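Local coordinates for periplasmic cell division protein (SufI) (Aquifex aeolicus, PDB 6SYY), which probably oxidises its substrates at a type 1 copper and passes the electrons to a trinuclear copper cluster, where dioxygen is reduced, at residues L283-T286 and P287-V290; P469-A472 and T473-G476. One frame throughout, in Å; residues are numbered along the deposited sequence.

Contact 1 of 2, residues L283-T286 and P287-V290; sequences LLDT and PKEV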
ATOM      1  N   LEU A 283       7.255  11.975   0.295  1.00 32.18           N
ATOM      2  CA  LEU A 283       8.294  12.302  -0.672  1.00 35.78           C
ATOM      3  C   LEU A 283       9.675  11.991  -0.117  1.00 32.59           C
ATOM      4  O   LEU A 283       9.932  12.160   1.077  1.00 26.89           O
ATOM      5  CB  LEU A 283       8.214  13.782  -1.053  1.00 19.90           C
ATOM      6  CG  LEU A 283       6.973  14.239  -1.827  1.00 25.06           C
ATOM      7  CD1 LEU A 283       6.777  15.744  -1.697  1.00 20.45           C
ATOM      8  CD2 LEU A 283       7.062  13.833  -3.295  1.00 19.41           C
ATOM      9  N   LEU A 284      10.567  11.535  -0.997  1.00 25.47           N
ATOM     10  CA  LEU A 284      11.982  11.469  -0.667  1.00 37.14           C
ATOM     11  C   LEU A 284      12.572  12.878  -0.626  1.00 22.26           C
ATOM     12  O   LEU A 284      11.911  13.870  -0.943  1.00 26.61           O
ATOM     13  CB  LEU A 284      12.738  10.615  -1.685  1.00 20.63           C
ATOM     14  CG  LEU A 284      12.270   9.172  -1.844  1.00 37.28           C
ATOM     15  CD1 LEU A 284      13.116   8.458  -2.875  1.00 20.37           C
ATOM     16  CD2 LEU A 284      12.332   8.448  -0.519  1.00 24.11           C
ATOM     17  N   ASP A 285      13.842  12.965  -0.234  1.00 22.21           N
ATOM     18  CA  ASP A 285      14.495  14.268  -0.194  1.00 30.19           C
ATOM     19  C   ASP A 285      14.752  14.795  -1.603  1.00 37.65           C
ATOM     20  O   ASP A 285      14.509  15.975  -1.886  1.00 26.22           O
ATOM     21  CB  ASP A 285      15.793  14.181   0.613  1.00 24.26           C
ATOM     22  CG  ASP A 285      16.757  13.136   0.067  1.00 46.87           C
ATOM     23  OD1 ASP A 285      16.289  12.081  -0.414  1.00 67.78           O
ATOM     24  OD2 ASP A 285      17.984  13.369   0.116  1.00 55.21           O
ATOM     25  N   THR A 286      15.233  13.942  -2.497  1.00 31.35           N
ATOM     26  CA  THR A 286      15.530  14.289  -3.878  1.00 28.45           C
ATOM     27  C   THR A 286      15.049  13.155  -4.768  1.00 23.97           C
ATOM     28  O   THR A 286      14.863  12.028  -4.296  1.00 34.06           O
ATOM     29  CB  THR A 286      17.031  14.503  -4.114  1.00 32.20           C
ATOM     30  OG1 THR A 286      17.713  13.253  -3.954  1.00 40.25           O
ATOM     31  CG2 THR A 286      17.606  15.530  -3.147  1.00 25.72           C
ATOM     32  N   PRO A 287      14.836  13.418  -6.057  1.00 31.43           N
ATOM     33  CA  PRO A 287      14.501  12.322  -6.976  1.00 26.19           C
ATOM     34  C   PRO A 287      15.652  11.333  -7.095  1.00 30.62           C
ATOM     35  O   PRO A 287      16.825  11.708  -7.060  1.00 37.82           O
ATOM     36  CB  PRO A 287      14.233  13.040  -8.305  1.00 26.32           C
ATOM     37  CG  PRO A 287      13.882  14.435  -7.916  1.00 31.16           C
ATOM     38  CD  PRO A 287      14.710  14.736  -6.704  1.00 33.09           C
ATOM     39  N   LYS A 288      15.302  10.054  -7.231  1.00 26.63           N
ATOM     40  CA  LYS A 288      16.274   8.970  -7.359  1.00 35.37           C
ATOM     41  C   LYS A 288      16.063   8.303  -8.711  1.00 29.78           C
ATOM     42  O   LYS A 288      15.045   7.634  -8.923  1.00 26.19           O
ATOM     43  CB  LYS A 288      16.126   7.955  -6.223  1.00 21.68           C
ATOM     44  CG  LYS A 288      16.015   8.569  -4.836  1.00 28.37           C
ATOM     45  CD  LYS A 288      17.258   9.352  -4.445  1.00 28.75           C
ATOM     46  CE  LYS A 288      17.068  10.038  -3.097  1.00 31.03           C
ATOM     47  NZ  LYS A 288      18.317  10.692  -2.606  1.00 44.40           N
ATOM     48  N   GLU A 289      17.019   8.482  -9.621  1.00 38.73           N
ATOM     49  CA  GLU A 289      16.905   7.915 -10.958  1.00 38.00           C
ATOM     50  C   GLU A 289      17.174   6.414 -10.917  1.00 32.42           C
ATOM     51  O   GLU A 289      18.175   5.966 -10.351  1.00 34.17           O
ATOM     52  CB  GLU A 289      17.872   8.601 -11.924  1.00 33.83           C
ATOM     53  CG  GLU A 289      17.765   8.078 -13.347  1.00 31.18           C
ATOM     54  CD  GLU A 289      18.608   8.855 -14.340  1.00 56.07           C
ATOM     55  OE1 GLU A 289      19.048   9.979 -14.019  1.00 48.14           O
ATOM     56  OE2 GLU A 289      18.828   8.332 -15.450  1.00 41.53           O
ATOM     57  N   VAL A 290      16.265   5.639 -11.505  1.00 30.39           N
ATOM     58  CA  VAL A 290      16.362   4.187 -11.544  1.00 26.18           C
ATOM     59  C   VAL A 290      15.920   3.721 -12.923  1.00 36.42           C
ATOM     60  O   VAL A 290      15.452   4.506 -13.749  1.00 27.06           O
ATOM     61  CB  VAL A 290      15.496   3.507 -10.463  1.00 26.21           C
ATOM     62  CG1 VAL A 290      15.927   3.940  -9.072  1.00 24.96           C
ATOM     63  CG2 VAL A 290      14.018   3.806 -10.701  1.00 27.59           C
TER
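Between T286 and P287, joined by a trans peptide, strand 282-290 comes out of a corner and runs on extended. The turn is made one step earlier: D285 has a helical backbone conformation (psi -44°), while T286 and the residues after it are stretched out. L284 and K288, on the two sides of this break, hydrogen-bond through their backbones to I277 and V276, which are adjacent on strand 270-279, so the three residues between them, D285 to P287, appear to be the extra length taken up by the corner.

K288 folds its side chain back over that corner. A bend at chi2 (-62°) swings CD and CE across the T286 carbonyl, CE lying 3.2 Å from T286 O, and beyond the bend the chain is straight. Its ammonium thus arrives at T286, where NZ donates a hydrogen bond to OG1 at 3.0 Å. The T286 hydroxyl can receive it because OG1 sits between the backbone N and the carbonyl carbon (chi1 67°). D285 crosses the lysine at about a right angle and forms a salt bridge from OD1 to K288 NZ at 3.3 Å, a weak hydrogen bond that probably counts more for charge than for direction. Nearer the backbone, L284 CD1 packs against K288 CG at 3.5 Å, an apolar flank under the polar end. The P287 ring rests on I378 and L382.

This is a structural contact near the surface, away from the copper sites: a lysine bracing the corner in the second strand of the 270-290 beta hairpin, in a plastocyanin-like domain of the Greek-key beta type from which multicopper oxidases are built.

Contact 2 of 2, residues P469-A472 and T473-G476; sequences PLRA and TDLG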
ATOM      1  N   PRO A 469      22.802  -3.646  -0.841  1.00 32.71           N
ATOM      2  CA  PRO A 469      22.574  -2.239  -0.507  1.00 36.99           C
ATOM      3  C   PRO A 469      21.090  -1.929  -0.475  1.00 38.24           C
ATOM      4  O   PRO A 469      20.254  -2.673  -0.995  1.00 30.66           O
ATOM      5  CB  PRO A 469      23.271  -1.487  -1.644  1.00 41.42           C
ATOM      6  CG  PRO A 469      23.200  -2.429  -2.793  1.00 33.22           C
ATOM      7  CD  PRO A 469      23.345  -3.809  -2.200  1.00 39.38           C
ATOM      8  N   LEU A 470      20.766  -0.810   0.167  1.00 33.64           N
ATOM      9  CA  LEU A 470      19.413  -0.285   0.088  1.00 40.14           C
ATOM     10  C   LEU A 470      19.055   0.022  -1.361  1.00 42.26           C
ATOM     11  O   LEU A 470      19.904   0.423  -2.162  1.00 35.68           O
ATOM     12  CB  LEU A 470      19.280   0.973   0.949  1.00 25.09           C
ATOM     13  CG  LEU A 470      18.698   0.828   2.356  1.00 46.01           C
ATOM     14  CD1 LEU A 470      19.327  -0.336   3.089  1.00 38.96           C
ATOM     15  CD2 LEU A 470      18.899   2.114   3.138  1.00 33.23           C
ATOM     16  N   ARG A 471      17.796  -0.193  -1.703  1.00 39.27           N
ATOM     17  CA  ARG A 471      17.280   0.174  -3.010  1.00 42.15           C
ATOM     18  C   ARG A 471      16.540   1.500  -2.900  1.00 29.10           C
ATOM     19  O   ARG A 471      16.167   1.934  -1.805  1.00 23.95           O
ATOM     20  CB  ARG A 471      16.368  -0.928  -3.550  1.00 25.87           C
ATOM     21  CG  ARG A 471      17.013  -2.302  -3.434  1.00 37.28           C
ATOM     22  CD  ARG A 471      16.147  -3.412  -3.995  1.00 56.78           C
ATOM     23  NE  ARG A 471      15.194  -3.935  -3.022  1.00 36.21           N
ATOM     24  CZ  ARG A 471      15.453  -4.922  -2.168  1.00 39.24           C
ATOM     25  NH1 ARG A 471      16.646  -5.498  -2.146  1.00 38.68           N
ATOM     26  NH2 ARG A 471      14.513  -5.338  -1.332  1.00 35.40           N
ATOM     27  N   ALA A 472      16.362   2.162  -4.049  1.00 28.05           N
ATOM     28  CA  ALA A 472      15.717   3.473  -4.051  1.00 24.98           C
ATOM     29  C   ALA A 472      14.367   3.414  -3.357  1.00 23.86           C
ATOM     30  O   ALA A 472      13.986   4.340  -2.632  1.00 27.48           O
ATOM     31  CB  ALA A 472      15.555   3.981  -5.482  1.00 25.79           C
ATOM     32  N   THR A 473      13.641   2.315  -3.549  1.00 27.00           N
ATOM     33  CA  THR A 473      12.351   2.125  -2.902  1.00 23.36           C
ATOM     34  C   THR A 473      12.470   1.854  -1.407  1.00 37.93           C
ATOM     35  O   THR A 473      11.443   1.828  -0.723  1.00 28.17           O
ATOM     36  CB  THR A 473      11.598   0.981  -3.580  1.00 50.55           C
ATOM     37  OG1 THR A 473      12.404  -0.206  -3.559  1.00 31.06           O
ATOM     38  CG2 THR A 473      11.281   1.347  -5.023  1.00 23.07           C
ATOM     39  N   ASP A 474      13.681   1.650  -0.886  1.00 30.53           N
ATOM     40  CA  ASP A 474      13.891   1.479   0.549  1.00 30.03           C
ATOM     41  C   ASP A 474      14.100   2.796   1.282  1.00 36.82           C
ATOM     42  O   ASP A 474      14.172   2.793   2.516  1.00 31.95           O
ATOM     43  CB  ASP A 474      15.106   0.580   0.821  1.00 32.99           C
ATOM     44  CG  ASP A 474      14.838  -0.881   0.530  1.00 31.48           C
ATOM     45  OD1 ASP A 474      13.691  -1.329   0.734  1.00 26.62           O
ATOM     46  OD2 ASP A 474      15.786  -1.584   0.115  1.00 35.82           O
ATOM     47  N   LEU A 475      14.208   3.907   0.564  1.00 28.14           N
ATOM     48  CA  LEU A 475      14.575   5.177   1.165  1.00 33.09           C
ATOM     49  C   LEU A 475      13.351   5.883   1.741  1.00 29.93           C
ATOM     50  O   LEU A 475      12.210   5.437   1.597  1.00 31.71           O
ATOM     51  CB  LEU A 475      15.271   6.067   0.135  1.00 26.31           C
ATOM     52  CG  LEU A 475      16.496   5.437  -0.529  1.00 30.68           C
ATOM     53  CD1 LEU A 475      17.054   6.341  -1.611  1.00 27.06           C
ATOM     54  CD2 LEU A 475      17.565   5.124   0.510  1.00 24.80           C
ATOM     55  N   GLY A 476      13.604   7.004   2.408  1.00 24.01           N
ATOM     56  CA  GLY A 476      12.528   7.820   2.923  1.00 22.33           C
ATOM     57  C   GLY A 476      11.796   7.184   4.094  1.00 28.44           C
ATOM     58  O   GLY A 476      12.282   6.266   4.761  1.00 29.94           O
TER
HETATM   59  O   HOH W   1      13.061  -2.843  -1.764  1.00 36.39           O
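R471 and D474 hold each other across one turn of 3-10 helix, set in the loop between strands 461-465 and 480-483 of a cupredoxin-type domain. The tight part is backbone. D474 N donates to R471 O at 2.7 Å, and L475 N reaches A472 O at 3.2 Å, two successive bonds spanning three residues. The D474 carboxylate reaches back to the start of the turn: R471 N points almost straight at D474 OD2 (3.0 Å, 173°), meeting that oxygen on its anti side and somewhat out of the carboxylate plane.

The side chains around it fit more loosely. L470 lays CG against D474 CB at 3.9 Å and meets L475 only methyl to methyl, CD2 to CD2 at 4.2 Å. The arginine bends at chi3 (-86°), bringing one face of its guanidinium over D474 OD2. That oxygen lies 3.9 Å above the guanidinium plane, offset toward the rim, so no N-H of R471 points at it and the long salt bridge acts through charge alone; the two planes are 56° apart. D474 OD1 also pairs with R465, whose guanidinium lies close to that of R471. Replacing D474 with an alanine removes the acceptor of the R471 N-H and would probably leave the two neighbouring guanidinium groups without the carboxylate that offsets their charges. On the solvent side a water links the pair, accepting from R471 NE at 2.7 Å and donating to D474 OD1 at 3.0 Å.

From the N terminus the chain comes first to contact 1, which closes only a local corner partway along strand 282-290. About 180 residues later it makes contact 2, a single turn within the loop leading from strand 461-465 to strand 480-483. The two are in series, neither nested nor crossing, yet their centres lie 10 Å apart and they touch. L284 CD2 lies on the backbone N of G476 at 3.5 Å, V290 CG1 on A472 CB at 3.6 Å, and K288 CE approaches L475 CD1 at 4.0 Å. Van der Waals packing therefore joins the plastocyanin-like hairpin strand to a loop of the C-terminal multicopper oxidase region.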